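Local coordinates for protein putative modification methylase (Thermus thermophilus, PDB 2ZIG) that probably methylates DNA at the N4 position of cytosine, using S-adenosylmethionine as methyl donor, as part of a restriction-modification system, at residues B[44-49]-B[78-83]; B[91-96]-B[121-126]; B[197-202]-B[225-230]. All coordinates share one frame; numbering follows the deposited sequence.

Interactions 1 and 2 are neighbours in the core on one face of the central sheet. Strands 41-46 and 91-97 run side by side in parallel, joined through Val-44 O and Val-94 N, and helices 66-86 and 115-125 cover them. Both contacts are wholly buried and made by apolar groups, an indole edge and a thiol. Interaction 3 belongs to the other face, about 20 Å from interaction 1 and 19 Å from interaction 2, centre to centre, where helix 222-232 packs Leu-228 on Val-45 and Val-94. Its outward side meets segment 197-202 in a partly buried layer of arginines and a phenylalanine. Chemistry thus changes from methyl packing to arginine-aromatic contacts with distance from the sheet.

Interaction 1: B[44-49]-B[78-83]; sequences VVTSPP and RVWREV
Val-44 and Val-83 meet tip to tip, methyl against methyl, where strand 41-46 passes beneath helix 66-86. The touching atoms are Val-44 CG2 and Val-83 CG1, 3.8 Å apart. Their conformations are alike but used differently: in each valine CG1 lies anti to the backbone N (chi1 178° in Val-44), yet the strand residue offers its other methyl, the one beside its N, whereas the helix residue offers CG1 itself. Compact branched side chains suit the place, since the CA atoms of this pair are only 7.8 Å apart.

One turn back along the helix, Trp-80 bridges a wider gap. Its CB does not point at the strand, but a chi1 of -53°, which sets CG beside the backbone N, carries the indole there. The six-membered ring arrives edge first: CZ3 is 4.2 Å from CG2 of Thr-46, and that methyl lies near the indole plane and not over a face. Thr-46 is well chosen for such a position because its two branches do different work. OG1 is anti to the backbone N and hydrogen-bonds to OD1 of Asp-241, which satisfies the hydroxyl inside the core, while CG2, flanked by both backbone N and carbonyl carbon, supplies the apolar surface for the tryptophan. No hydrogen bond joins the two segments.

Beyond Thr-46 the strand gives way to the Ser-Pro-Pro run that opens the SPPY motif of N4-cytosine methyltransferases, and Pro-48 leans on Ile-95 and Val-97. Around the contact, strand 91-97 lies alongside strand 41-46, with Leu-93 touching Val-44 and Ile-95 touching Trp-80. Helix 115-125 adds Ile-119 and Cys-123 against the indole, and on the far flank of helix 66-86 Glu-82 rests on helix 29-34.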
loop_
_atom_site.group_PDB
_atom_site.type_symbol
_atom_site.label_atom_id
_atom_site.label_comp_id
_atom_site.label_asym_id
_atom_site.label_seq_id
_atom_site.Cartn_x
_atom_site.Cartn_y
_atom_site.Cartn_z
ATOM N N VAL B 44 -2.219 -17.385 8.754
ATOM C CA VAL B 44 -0.880 -17.445 8.184
ATOM C C VAL B 44 -0.205 -16.073 8.356
ATOM O O VAL B 44 -0.763 -15.042 7.990
ATOM C CB VAL B 44 -0.916 -17.772 6.670
ATOM C CG1 VAL B 44 0.496 -17.784 6.108
ATOM C CG2 VAL B 44 -1.598 -19.113 6.435
ATOM N N VAL B 45 0.987 -16.057 8.935
ATOM C CA VAL B 45 1.720 -14.806 9.082
ATOM C C VAL B 45 3.068 -15.086 8.461
ATOM O O VAL B 45 3.747 -16.049 8.838
ATOM C CB VAL B 45 1.911 -14.415 10.552
ATOM C CG1 VAL B 45 2.767 -13.140 10.649
ATOM C CG2 VAL B 45 0.562 -14.203 11.203
ATOM N N THR B 46 3.468 -14.266 7.501
ATOM C CA THR B 46 4.749 -14.510 6.864
ATOM C C THR B 46 5.286 -13.323 6.088
ATOM O O THR B 46 4.594 -12.337 5.850
ATOM C CB THR B 46 4.652 -15.720 5.904
ATOM O OG1 THR B 46 5.953 -16.039 5.394
ATOM C CG2 THR B 46 3.721 -15.398 4.740
ATOM N N SER B 47 6.542 -13.446 5.690
ATOM C CA SER B 47 7.214 -12.425 4.914
ATOM C C SER B 47 7.806 -13.135 3.698
ATOM O O SER B 47 8.491 -14.154 3.836
ATOM C CB SER B 47 8.328 -11.790 5.745
ATOM O OG SER B 47 8.915 -10.704 5.056
ATOM N N PRO B 48 7.534 -12.620 2.491
ATOM C CA PRO B 48 8.077 -13.257 1.287
ATOM C C PRO B 48 9.601 -13.268 1.342
ATOM O O PRO B 48 10.223 -12.285 1.729
ATOM C CB PRO B 48 7.519 -12.397 0.155
ATOM C CG PRO B 48 7.338 -11.047 0.803
ATOM C CD PRO B 48 6.794 -11.391 2.163
ATOM N N PRO B 49 10.220 -14.395 0.968
ATOM C CA PRO B 49 11.680 -14.521 0.984
ATOM C C PRO B 49 12.294 -13.723 -0.146
ATOM O O PRO B 49 12.775 -14.302 -1.117
ATOM C CB PRO B 49 11.887 -16.017 0.792
ATOM C CG PRO B 49 10.791 -16.355 -0.177
ATOM C CD PRO B 49 9.596 -15.603 0.395
ATOM N N ARG B 78 1.915 -19.405 -6.348
ATOM C CA ARG B 78 1.683 -20.833 -6.180
ATOM C C ARG B 78 1.590 -21.177 -4.696
ATOM O O ARG B 78 0.949 -22.163 -4.308
ATOM C CB ARG B 78 2.800 -21.633 -6.841
ATOM C CG ARG B 78 2.731 -21.647 -8.362
ATOM C CD ARG B 78 3.801 -22.569 -8.930
ATOM N NE ARG B 78 5.129 -22.168 -8.474
ATOM C CZ ARG B 78 6.242 -22.861 -8.695
ATOM N NH1 ARG B 78 6.194 -24.002 -9.370
ATOM N NH2 ARG B 78 7.404 -22.411 -8.231
ATOM N N VAL B 79 2.235 -20.359 -3.870
ATOM C CA VAL B 79 2.200 -20.552 -2.426
ATOM C C VAL B 79 0.874 -20.011 -1.888
ATOM O O VAL B 79 0.202 -20.667 -1.090
ATOM C CB VAL B 79 3.362 -19.810 -1.741
ATOM C CG1 VAL B 79 3.252 -19.941 -0.228
ATOM C CG2 VAL B 79 4.688 -20.370 -2.234
ATOM N N TRP B 80 0.492 -18.818 -2.338
ATOM C CA TRP B 80 -0.757 -18.199 -1.895
ATOM C C TRP B 80 -1.938 -19.111 -2.267
ATOM O O TRP B 80 -2.942 -19.167 -1.547
ATOM C CB TRP B 80 -0.945 -16.813 -2.545
ATOM C CG TRP B 80 0.213 -15.835 -2.402
ATOM C CD1 TRP B 80 0.601 -14.901 -3.321
ATOM C CD2 TRP B 80 1.110 -15.687 -1.284
ATOM N NE1 TRP B 80 1.679 -14.190 -2.854
ATOM C CE2 TRP B 80 2.011 -14.649 -1.608
ATOM C CE3 TRP B 80 1.240 -16.331 -0.045
ATOM C CZ2 TRP B 80 3.033 -14.239 -0.734
ATOM C CZ3 TRP B 80 2.253 -15.926 0.821
ATOM C CH2 TRP B 80 3.137 -14.887 0.470
ATOM N N ARG B 81 -1.817 -19.823 -3.390
ATOM C CA ARG B 81 -2.879 -20.740 -3.836
ATOM C C ARG B 81 -3.103 -21.844 -2.820
ATOM O O ARG B 81 -4.238 -22.149 -2.472
ATOM C CB ARG B 81 -2.542 -21.384 -5.180
ATOM C CG ARG B 81 -2.873 -20.538 -6.386
ATOM C CD ARG B 81 -3.047 -21.403 -7.630
ATOM N NE ARG B 81 -3.268 -20.584 -8.819
ATOM C CZ ARG B 81 -2.357 -19.771 -9.344
ATOM N NH1 ARG B 81 -1.155 -19.670 -8.788
ATOM N NH2 ARG B 81 -2.655 -19.044 -10.415
ATOM N N GLU B 82 -2.021 -22.459 -2.359
ATOM C CA GLU B 82 -2.132 -23.514 -1.361
ATOM C C GLU B 82 -2.655 -22.933 -0.051
ATOM O O GLU B 82 -3.481 -23.551 0.623
ATOM C CB GLU B 82 -0.774 -24.186 -1.115
ATOM C CG GLU B 82 -0.328 -25.122 -2.227
ATOM C CD GLU B 82 -1.402 -26.129 -2.594
ATOM O OE1 GLU B 82 -1.934 -26.796 -1.688
ATOM O OE2 GLU B 82 -1.715 -26.251 -3.794
ATOM N N VAL B 83 -2.165 -21.749 0.315
ATOM C CA VAL B 83 -2.611 -21.104 1.543
ATOM C C VAL B 83 -4.124 -20.925 1.495
ATOM O O VAL B 83 -4.819 -21.197 2.467
ATOM C CB VAL B 83 -1.959 -19.709 1.736
ATOM C CG1 VAL B 83 -2.705 -18.926 2.839
ATOM C CG2 VAL B 83 -0.488 -19.875 2.108
#

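Interaction 2: B[91-96]-B[121-126]; sequences GRLVIV and VRCRKL
With chi1 at -83°, Cys-123 turns its SG off helix 115-125 toward the strand, where the ends of Leu-93 and Ile-95 come up to meet it. Leu-93 has CG swung toward anti from its backbone N (chi1 157°), and its second torsion puts CD2 at the far end of an extended path from CA. Ile-95 gets there by another route: CG1 stands beside the backbone N, and an extended chi2 of 172° sends CD1 straight outward. As a result the two methyls end up side by side, Leu-93 CD2 and Ile-95 CD1 being 3.6 Å apart, and a single sulfur rests against both.

The contacts are light. SG is 4.3 Å from CD2 of Leu-93 and 4.5 Å from CD1 of Ile-95, with no hydrogen bond between the segments. The CA atoms of Leu-93 and Cys-123 stay 9.7 Å apart, a separation that long aliphatic chains on the strand can span while the helix contributes only a small, polarisable thiol. Trp-80 of helix 66-86 and Phe-128 also pack on Leu-93. Arg-122 reaches to the neighbouring helix 66-86 to form salt bridges with Asp-74 and Asp-77, while on another side Arg-124 makes a salt bridge with Asp-118 of the second subunit.

Strand 91-97, helix 115-125 and strand 129-137 form a beta-alpha-beta crossover whose two parallel strands are separated in the sheet by the antiparallel strand 167-174. That inserted antiparallel strand is the hallmark of the Rossmann-like fold of class I S-adenosylmethionine-dependent methyltransferases.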
loop_
_atom_site.group_PDB
_atom_site.type_symbol
_atom_site.label_atom_id
_atom_site.label_comp_id
_atom_site.label_asym_id
_atom_site.label_seq_id
_atom_site.Cartn_x
_atom_site.Cartn_y
_atom_site.Cartn_z
ATOM N N GLY B 91 -10.602 -17.503 7.693
ATOM C CA GLY B 91 -9.228 -17.364 8.138
ATOM C C GLY B 91 -8.523 -16.384 7.214
ATOM O O GLY B 91 -9.065 -16.012 6.175
ATOM N N ARG B 92 -7.314 -15.967 7.560
ATOM C CA ARG B 92 -6.635 -15.010 6.704
ATOM C C ARG B 92 -5.150 -15.230 6.530
ATOM O O ARG B 92 -4.493 -15.895 7.334
ATOM C CB ARG B 92 -6.879 -13.581 7.215
ATOM C CG ARG B 92 -6.285 -13.271 8.586
ATOM C CD ARG B 92 -6.537 -11.814 8.983
ATOM N NE ARG B 92 -7.959 -11.553 9.202
ATOM C CZ ARG B 92 -8.494 -10.342 9.336
ATOM N NH1 ARG B 92 -7.729 -9.256 9.273
ATOM N NH2 ARG B 92 -9.797 -10.217 9.536
ATOM N N LEU B 93 -4.639 -14.674 5.438
ATOM C CA LEU B 93 -3.227 -14.725 5.119
ATOM C C LEU B 93 -2.696 -13.307 5.368
ATOM O O LEU B 93 -3.126 -12.349 4.723
ATOM C CB LEU B 93 -3.040 -15.131 3.656
ATOM C CG LEU B 93 -1.741 -14.760 2.938
ATOM C CD1 LEU B 93 -0.573 -15.590 3.446
ATOM C CD2 LEU B 93 -1.940 -14.977 1.455
ATOM N N VAL B 94 -1.787 -13.178 6.326
ATOM C CA VAL B 94 -1.200 -11.882 6.666
ATOM C C VAL B 94 0.215 -11.881 6.103
ATOM O O VAL B 94 1.005 -12.774 6.404
ATOM C CB VAL B 94 -1.133 -11.678 8.200
ATOM C CG1 VAL B 94 -0.626 -10.279 8.527
ATOM C CG2 VAL B 94 -2.503 -11.876 8.808
ATOM N N ILE B 95 0.534 -10.884 5.285
ATOM C CA ILE B 95 1.855 -10.808 4.668
ATOM C C ILE B 95 2.590 -9.506 4.998
ATOM O O ILE B 95 2.139 -8.413 4.645
ATOM C CB ILE B 95 1.735 -10.947 3.134
ATOM C CG1 ILE B 95 0.927 -12.208 2.791
ATOM C CG2 ILE B 95 3.109 -11.043 2.517
ATOM C CD1 ILE B 95 0.579 -12.353 1.317
ATOM N N VAL B 96 3.718 -9.631 5.691
ATOM C CA VAL B 96 4.522 -8.471 6.065
ATOM C C VAL B 96 5.504 -8.255 4.922
ATOM O O VAL B 96 6.428 -9.045 4.724
ATOM C CB VAL B 96 5.273 -8.730 7.379
ATOM C CG1 VAL B 96 6.093 -7.503 7.763
ATOM C CG2 VAL B 96 4.266 -9.086 8.479
ATOM N N VAL B 121 -2.806 -7.250 -5.437
ATOM C CA VAL B 121 -3.531 -7.464 -6.680
ATOM C C VAL B 121 -3.630 -8.952 -7.029
ATOM O O VAL B 121 -4.721 -9.487 -7.210
ATOM C CB VAL B 121 -2.847 -6.687 -7.825
ATOM C CG1 VAL B 121 -3.476 -7.042 -9.166
ATOM C CG2 VAL B 121 -2.975 -5.190 -7.559
ATOM N N ARG B 122 -2.490 -9.624 -7.097
ATOM C CA ARG B 122 -2.476 -11.038 -7.434
ATOM C C ARG B 122 -3.291 -11.906 -6.477
ATOM O O ARG B 122 -3.830 -12.934 -6.884
ATOM C CB ARG B 122 -1.032 -11.527 -7.515
ATOM C CG ARG B 122 -0.287 -10.973 -8.717
ATOM C CD ARG B 122 1.202 -11.200 -8.594
ATOM N NE ARG B 122 1.917 -10.893 -9.832
ATOM C CZ ARG B 122 2.167 -11.780 -10.793
ATOM N NH1 ARG B 122 1.761 -13.036 -10.663
ATOM N NH2 ARG B 122 2.830 -11.412 -11.881
ATOM N N CYS B 123 -3.395 -11.499 -5.214
ATOM C CA CYS B 123 -4.161 -12.272 -4.246
ATOM C C CYS B 123 -5.648 -12.242 -4.574
ATOM O O CYS B 123 -6.364 -13.201 -4.300
ATOM C CB CYS B 123 -3.924 -11.766 -2.818
ATOM S SG CYS B 123 -2.420 -12.432 -2.027
ATOM N N ARG B 124 -6.116 -11.148 -5.164
ATOM C CA ARG B 124 -7.519 -11.056 -5.539
ATOM C C ARG B 124 -7.801 -12.097 -6.617
ATOM O O ARG B 124 -8.790 -12.825 -6.546
ATOM C CB ARG B 124 -7.839 -9.676 -6.092
ATOM C CG ARG B 124 -9.275 -9.531 -6.572
ATOM C CD ARG B 124 -9.384 -8.363 -7.525
ATOM N NE ARG B 124 -8.715 -7.208 -6.948
ATOM C CZ ARG B 124 -8.078 -6.278 -7.646
ATOM N NH1 ARG B 124 -8.012 -6.343 -8.970
ATOM N NH2 ARG B 124 -7.480 -5.292 -7.005
ATOM N N LYS B 125 -6.914 -12.168 -7.607
ATOM C CA LYS B 125 -7.055 -13.120 -8.706
ATOM C C LYS B 125 -7.158 -14.534 -8.159
ATOM O O LYS B 125 -7.660 -15.429 -8.834
ATOM C CB LYS B 125 -5.848 -13.052 -9.647
ATOM C CG LYS B 125 -5.353 -11.652 -9.960
ATOM C CD LYS B 125 -6.367 -10.847 -10.740
ATOM C CE LYS B 125 -5.782 -9.503 -11.150
ATOM N NZ LYS B 125 -4.519 -9.674 -11.932
ATOM N N LEU B 126 -6.668 -14.735 -6.937
ATOM C CA LEU B 126 -6.711 -16.052 -6.325
ATOM C C LEU B 126 -7.975 -16.300 -5.506
ATOM O O LEU B 126 -8.185 -17.407 -5.016
ATOM C CB LEU B 126 -5.472 -16.273 -5.454
ATOM C CG LEU B 126 -4.128 -16.077 -6.161
ATOM C CD1 LEU B 126 -3.008 -16.553 -5.254
ATOM C CD2 LEU B 126 -4.107 -16.857 -7.478
#

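Interaction 3: B[197-202]-B[225-230]; sequences FHRFFR and AERLVR
Helix 222-232 lies on the sheet of the methyltransferase fold, and here its outward side receives the end of helix 194-200, with Phe-200 taking Arg-227 on one face and Arg-230 at its edge. The aliphatic part of Arg-227 covers one face of the ring in a CH-pi contact: CG is 3.6 Å from the centroid of the Phe-200 ring, 16° off its normal. The chain then bends at its third torsion, carrying NE just past the CD1-CE1 edge; the guanidinium projects beyond the ring, CD1 over its face, the planes 24° apart. This approach is close, with NE 3.2 Å from CE1 of Phe-200.

Arg-230 meets the same ring differently. Its guanidinium presents a face to the ring's edge, nearly perpendicular at 86°, with NH1 3.7 Å from CE2 of Phe-200. Arg-199 CD lies 4.0 Å from NH2 of Arg-227.

The arginines find their polar partners elsewhere: Arg-227 bridges to Asp-207 and Arg-199 to Glu-195, while Trp-205 and Trp-256 give cation-pi partners to Arg-227 and Arg-230. Arginine therefore serves here both as hydrocarbon and as flat cation, so Phe-200 can be buried among positive charges that nearby carboxylates probably offset.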
loop_
_atom_site.group_PDB
_atom_site.type_symbol
_atom_site.label_atom_id
_atom_site.label_comp_id
_atom_site.label_asym_id
_atom_site.label_seq_id
_atom_site.Cartn_x
_atom_site.Cartn_y
_atom_site.Cartn_z
ATOM N N PHE B 197 -6.357 -4.087 22.813
ATOM C CA PHE B 197 -7.256 -4.024 21.668
ATOM C C PHE B 197 -7.118 -2.708 20.914
ATOM O O PHE B 197 -6.922 -2.691 19.699
ATOM C CB PHE B 197 -8.702 -4.186 22.124
ATOM C CG PHE B 197 -9.682 -4.274 20.997
ATOM C CD1 PHE B 197 -10.008 -5.507 20.438
ATOM C CD2 PHE B 197 -10.257 -3.127 20.471
ATOM C CE1 PHE B 197 -10.894 -5.597 19.368
ATOM C CE2 PHE B 197 -11.144 -3.199 19.402
ATOM C CZ PHE B 197 -11.464 -4.437 18.846
ATOM N N HIS B 198 -7.231 -1.600 21.639
ATOM C CA HIS B 198 -7.135 -0.287 21.013
ATOM C C HIS B 198 -5.746 -0.004 20.471
ATOM O O HIS B 198 -5.601 0.667 19.456
ATOM C CB HIS B 198 -7.598 0.788 21.999
ATOM C CG HIS B 198 -9.068 0.715 22.286
ATOM N ND1 HIS B 198 -10.021 0.852 21.298
ATOM C CD2 HIS B 198 -9.745 0.433 23.424
ATOM C CE1 HIS B 198 -11.221 0.654 21.813
ATOM N NE2 HIS B 198 -11.082 0.397 23.101
ATOM N N ARG B 199 -4.726 -0.542 21.128
ATOM C CA ARG B 199 -3.368 -0.356 20.646
ATOM C C ARG B 199 -3.115 -1.192 19.386
ATOM O O ARG B 199 -2.481 -0.717 18.446
ATOM C CB ARG B 199 -2.361 -0.758 21.714
ATOM C CG ARG B 199 -0.914 -0.512 21.316
ATOM C CD ARG B 199 0.014 -1.091 22.366
ATOM N NE ARG B 199 -0.454 -0.752 23.704
ATOM C CZ ARG B 199 -0.336 -1.556 24.753
ATOM N NH1 ARG B 199 0.238 -2.746 24.606
ATOM N NH2 ARG B 199 -0.800 -1.182 25.943
ATOM N N PHE B 200 -3.621 -2.424 19.364
ATOM C CA PHE B 200 -3.414 -3.321 18.224
ATOM C C PHE B 200 -4.285 -3.035 17.004
ATOM O O PHE B 200 -3.787 -2.967 15.873
ATOM C CB PHE B 200 -3.659 -4.777 18.617
ATOM C CG PHE B 200 -2.802 -5.271 19.733
ATOM C CD1 PHE B 200 -1.686 -4.556 20.158
ATOM C CD2 PHE B 200 -3.087 -6.492 20.337
ATOM C CE1 PHE B 200 -0.870 -5.049 21.160
ATOM C CE2 PHE B 200 -2.275 -6.993 21.341
ATOM C CZ PHE B 200 -1.165 -6.275 21.754
ATOM N N PHE B 201 -5.588 -2.898 17.227
ATOM C CA PHE B 201 -6.502 -2.656 16.123
ATOM C C PHE B 201 -6.567 -1.206 15.653
ATOM O O PHE B 201 -7.539 -0.494 15.898
ATOM C CB PHE B 201 -7.905 -3.163 16.468
ATOM C CG PHE B 201 -8.011 -4.663 16.501
ATOM C CD1 PHE B 201 -7.701 -5.373 17.656
ATOM C CD2 PHE B 201 -8.354 -5.374 15.347
ATOM C CE1 PHE B 201 -7.725 -6.777 17.663
ATOM C CE2 PHE B 201 -8.378 -6.774 15.343
ATOM C CZ PHE B 201 -8.064 -7.471 16.498
ATOM N N ARG B 202 -5.505 -0.780 14.984
ATOM C CA ARG B 202 -5.409 0.557 14.420
ATOM C C ARG B 202 -4.650 0.345 13.121
ATOM O O ARG B 202 -4.011 -0.691 12.949
ATOM C CB ARG B 202 -4.657 1.498 15.358
ATOM C CG ARG B 202 -3.276 1.031 15.745
ATOM C CD ARG B 202 -2.588 2.118 16.552
ATOM N NE ARG B 202 -3.263 2.375 17.816
ATOM C CZ ARG B 202 -3.509 3.590 18.299
ATOM N NH1 ARG B 202 -4.125 3.728 19.471
ATOM N NH2 ARG B 202 -3.163 4.666 17.607
ATOM N N ALA B 225 4.913 -10.275 15.374
ATOM C CA ALA B 225 4.239 -11.538 15.084
ATOM C C ALA B 225 3.264 -11.898 16.206
ATOM O O ALA B 225 2.147 -12.358 15.950
ATOM C CB ALA B 225 5.266 -12.657 14.896
ATOM N N GLU B 226 3.677 -11.690 17.454
ATOM C CA GLU B 226 2.801 -12.026 18.574
ATOM C C GLU B 226 1.517 -11.216 18.528
ATOM O O GLU B 226 0.449 -11.718 18.840
ATOM C CB GLU B 226 3.512 -11.800 19.907
ATOM C CG GLU B 226 4.678 -12.731 20.121
ATOM C CD GLU B 226 5.422 -12.436 21.400
ATOM O OE1 GLU B 226 5.737 -11.250 21.634
ATOM O OE2 GLU B 226 5.702 -13.380 22.167
ATOM N N ARG B 227 1.630 -9.955 18.139
ATOM C CA ARG B 227 0.473 -9.078 18.048
ATOM C C ARG B 227 -0.510 -9.619 16.998
ATOM O O ARG B 227 -1.716 -9.664 17.229
ATOM C CB ARG B 227 0.951 -7.665 17.693
ATOM C CG ARG B 227 -0.075 -6.566 17.848
ATOM C CD ARG B 227 0.568 -5.174 17.689
ATOM N NE ARG B 227 1.373 -4.775 18.847
ATOM C CZ ARG B 227 1.889 -3.558 19.021
ATOM N NH1 ARG B 227 1.700 -2.606 18.106
ATOM N NH2 ARG B 227 2.565 -3.276 20.130
ATOM N N LEU B 228 0.008 -10.053 15.854
ATOM C CA LEU B 228 -0.847 -10.578 14.790
ATOM C C LEU B 228 -1.538 -11.874 15.220
ATOM O O LEU B 228 -2.739 -12.045 15.006
ATOM C CB LEU B 228 -0.020 -10.792 13.514
ATOM C CG LEU B 228 0.482 -9.469 12.906
ATOM C CD1 LEU B 228 1.521 -9.728 11.802
ATOM C CD2 LEU B 228 -0.724 -8.683 12.355
ATOM N N VAL B 229 -0.784 -12.775 15.844
ATOM C CA VAL B 229 -1.357 -14.028 16.313
ATOM C C VAL B 229 -2.519 -13.738 17.267
ATOM O O VAL B 229 -3.609 -14.289 17.113
ATOM C CB VAL B 229 -0.306 -14.895 17.048
ATOM C CG1 VAL B 229 -0.985 -16.096 17.712
ATOM C CG2 VAL B 229 0.745 -15.387 16.067
ATOM N N ARG B 230 -2.292 -12.860 18.241
ATOM C CA ARG B 230 -3.329 -12.526 19.216
ATOM C C ARG B 230 -4.552 -11.871 18.595
ATOM O O ARG B 230 -5.664 -12.022 19.100
ATOM C CB ARG B 230 -2.762 -11.605 20.297
ATOM C CG ARG B 230 -1.595 -12.212 21.067
ATOM C CD ARG B 230 -1.141 -11.282 22.161
ATOM N NE ARG B 230 -2.227 -11.004 23.094
ATOM C CZ ARG B 230 -2.203 -10.033 23.996
ATOM N NH1 ARG B 230 -1.141 -9.238 24.086
ATOM N NH2 ARG B 230 -3.238 -9.863 24.811
#